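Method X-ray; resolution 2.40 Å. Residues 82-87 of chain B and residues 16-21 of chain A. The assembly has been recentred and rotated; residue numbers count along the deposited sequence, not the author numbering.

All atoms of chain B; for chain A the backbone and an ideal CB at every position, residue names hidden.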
# COMPACT_ATOMS: atom_id res chain seq x y z
N GLN B 82 -1.83 15.16 6.21
CA GLN B 82 -1.03 14.17 5.49
C GLN B 82 -1.61 12.76 5.55
O GLN B 82 -2.18 12.35 6.56
CB GLN B 82 0.40 14.14 6.04
CG GLN B 82 1.23 13.02 5.47
CD GLN B 82 2.64 12.99 6.02
OE1 GLN B 82 3.44 13.89 5.78
NE2 GLN B 82 2.95 11.94 6.78
N TYR B 83 -1.46 12.01 4.46
CA TYR B 83 -1.97 10.65 4.41
C TYR B 83 -1.20 9.80 3.40
O TYR B 83 -0.50 10.33 2.52
CB TYR B 83 -3.46 10.66 4.08
CG TYR B 83 -3.79 10.72 2.61
CD1 TYR B 83 -3.88 9.56 1.84
CD2 TYR B 83 -4.05 11.95 1.98
CE1 TYR B 83 -4.23 9.60 0.49
CE2 TYR B 83 -4.40 12.00 0.63
CZ TYR B 83 -4.49 10.83 -0.11
OH TYR B 83 -4.85 10.86 -1.43
N THR B 84 -1.31 8.49 3.54
CA THR B 84 -0.62 7.60 2.63
C THR B 84 -1.55 6.55 2.02
O THR B 84 -2.45 6.05 2.69
CB THR B 84 0.56 6.88 3.35
OG1 THR B 84 1.51 7.86 3.81
CG2 THR B 84 1.27 5.91 2.41
N SER B 85 -1.34 6.26 0.74
CA SER B 85 -2.12 5.24 0.05
C SER B 85 -1.20 4.58 -0.97
O SER B 85 0.02 4.61 -0.83
CB SER B 85 -3.34 5.86 -0.64
OG SER B 85 -4.20 4.84 -1.12
N GLY B 86 -1.76 3.96 -2.00
CA GLY B 86 -0.93 3.31 -2.99
C GLY B 86 -1.71 2.90 -4.21
O GLY B 86 -2.91 3.12 -4.29
N THR B 87 -1.01 2.32 -5.17
CA THR B 87 -1.65 1.85 -6.39
C THR B 87 -0.78 0.74 -6.94
O THR B 87 0.43 0.71 -6.70
CB THR B 87 -1.75 2.96 -7.46
OG1 THR B 87 -2.75 2.59 -8.43
CG2 THR B 87 -0.42 3.14 -8.19
N UNK A 16 -7.10 -2.13 6.02
CA UNK A 16 -7.75 -1.76 4.78
C UNK A 16 -7.33 -0.33 4.53
O UNK A 16 -7.62 0.56 5.33
CB UNK A 16 -9.27 -1.92 4.84
N UNK A 17 -6.64 -0.10 3.42
CA UNK A 17 -6.18 1.24 3.13
C UNK A 17 -7.19 2.10 2.38
O UNK A 17 -7.70 3.07 2.93
CB UNK A 17 -4.88 1.16 2.32
N UNK A 18 -7.51 1.73 1.15
CA UNK A 18 -8.42 2.55 0.37
C UNK A 18 -9.05 1.79 -0.78
O UNK A 18 -8.50 0.80 -1.27
CB UNK A 18 -7.68 3.78 -0.17
N UNK A 19 -10.22 2.26 -1.20
CA UNK A 19 -10.92 1.65 -2.33
C UNK A 19 -10.28 2.17 -3.61
O UNK A 19 -9.99 3.37 -3.73
CB UNK A 19 -12.42 1.96 -2.30
N UNK A 20 -10.03 1.29 -4.58
CA UNK A 20 -9.43 1.71 -5.84
C UNK A 20 -10.35 1.36 -6.99
O UNK A 20 -9.91 1.25 -8.13
CB UNK A 20 -8.06 1.06 -6.04
N UNK A 21 -11.64 1.20 -6.69
CA UNK A 21 -12.62 0.81 -7.70
C UNK A 21 -12.94 1.79 -8.84
O UNK A 21 -13.01 3.00 -8.66
CB UNK A 21 -13.93 0.50 -6.97

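Position 16 is in a strand, with phi/psi of -83/119, and its ideal CB has no atom of the 82-87 stretch within 5.5 Å. The chain B stretch therefore sets no constraint, and many side chains would fit. The deposited residue is Tyr A16, chi1 t, whose side chain is out of reach of that stretch.

At position 17 CA-to-CB points toward chain B, and the CA lies 6.5 Å from the CA of Ser B85, the register pair of the two strands, whose directions differ by 67°. The ideal CB is 5.1 Å from Ser B85 OG and 5.5 Å from Thr B84 O. That gap has room for a few more atoms; a medium aliphatic side chain would fill it, and a small polar one could also be accommodated. Phi/psi of -87/-65 is unusual within a strand but does not identify the residue. It is Ile A17, with chi1 and chi2 both m. The stretch covers 34 Å² of the residue, and CG2 makes its closest contacts, 4.0 Å from Thr B84 O and 4.0 Å from Ser B85 OG.

Position 18 has the extended angles -160/155, and its CB also points toward chain B, 3.8 Å from Ser B85 OG. That hydroxyl can donate or accept, and Tyr B83 offers a second hydroxyl farther along. A polar side chain is favoured: Asp, Asn, Glu or Gln are all reasonable, the longer pair reaching farther toward the tyrosine. The deposited Glu A18 is extended, chi1 and chi2 both t. Ser B85 OG donates a hydrogen bond of 2.8 Å to Glu A18 OE1. Water 1 donates to Glu A18 OE2 at 2.8 Å and is hydrogen-bonded to Tyr B83 OH at 2.7 Å, so one carboxylate meets the serine directly and the tyrosine through solvent. Direct contact with the tyrosine is looser: Glu A18 OE2 is 4.5 Å from Tyr B83 CE1, oblique to the ring.

At position 19 the ideal CB has nothing of the 82-87 stretch within 5.5 Å, so that stretch does not restrict the choice. The side chain of Gln A19 is out of its reach.

At position 20, outside the strand, CA-to-CB points toward chain B, yet the ideal CB finds nothing within 5.5 Å. A short side chain would stop short; a long polar one suits Ser B85 OG and Gly B86 O better, while a long aliphatic chain could reach these two oxygens but not pair with them. Gln A20, chi1 and chi2 both m, has 25 Å² covered by the 82-87 stretch. Its amide orientation is uncertain, so no bonding is assigned.

Position 21 is likewise out of reach and unconstrained here, as is the side chain of Ser A21.

Chain A (16-21) YIEQQS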
# COMPACT_ATOMS: atom_id res chain seq x y z
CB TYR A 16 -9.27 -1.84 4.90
CG TYR A 16 -9.99 -1.26 3.70
CD1 TYR A 16 -9.67 -1.68 2.41
CD2 TYR A 16 -10.99 -0.31 3.85
CE1 TYR A 16 -10.34 -1.16 1.29
CE2 TYR A 16 -11.67 0.22 2.75
CZ TYR A 16 -11.34 -0.22 1.47
OH TYR A 16 -11.98 0.30 0.37
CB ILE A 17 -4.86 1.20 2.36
CG1 ILE A 17 -3.85 0.34 3.13
CG2 ILE A 17 -4.32 2.61 2.16
CD1 ILE A 17 -3.65 0.79 4.59
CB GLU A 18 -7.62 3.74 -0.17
CG GLU A 18 -8.39 4.81 -0.92
CD GLU A 18 -7.47 5.91 -1.42
OE1 GLU A 18 -6.60 5.62 -2.27
OE2 GLU A 18 -7.61 7.05 -0.95
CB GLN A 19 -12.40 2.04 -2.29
CG GLN A 19 -13.34 1.10 -3.03
CD GLN A 19 -14.80 1.51 -2.91
OE1 GLN A 19 -15.25 2.46 -3.56
NE2 GLN A 19 -15.53 0.81 -2.05
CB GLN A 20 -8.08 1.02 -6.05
CG GLN A 20 -7.12 1.22 -4.90
CD GLN A 20 -6.93 2.68 -4.56
OE1 GLN A 20 -6.61 3.02 -3.42
NE2 GLN A 20 -7.13 3.55 -5.54
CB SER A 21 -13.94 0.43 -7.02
OG SER A 21 -13.82 -0.78 -6.31
O HOH W 1 -5.99 8.69 -2.56
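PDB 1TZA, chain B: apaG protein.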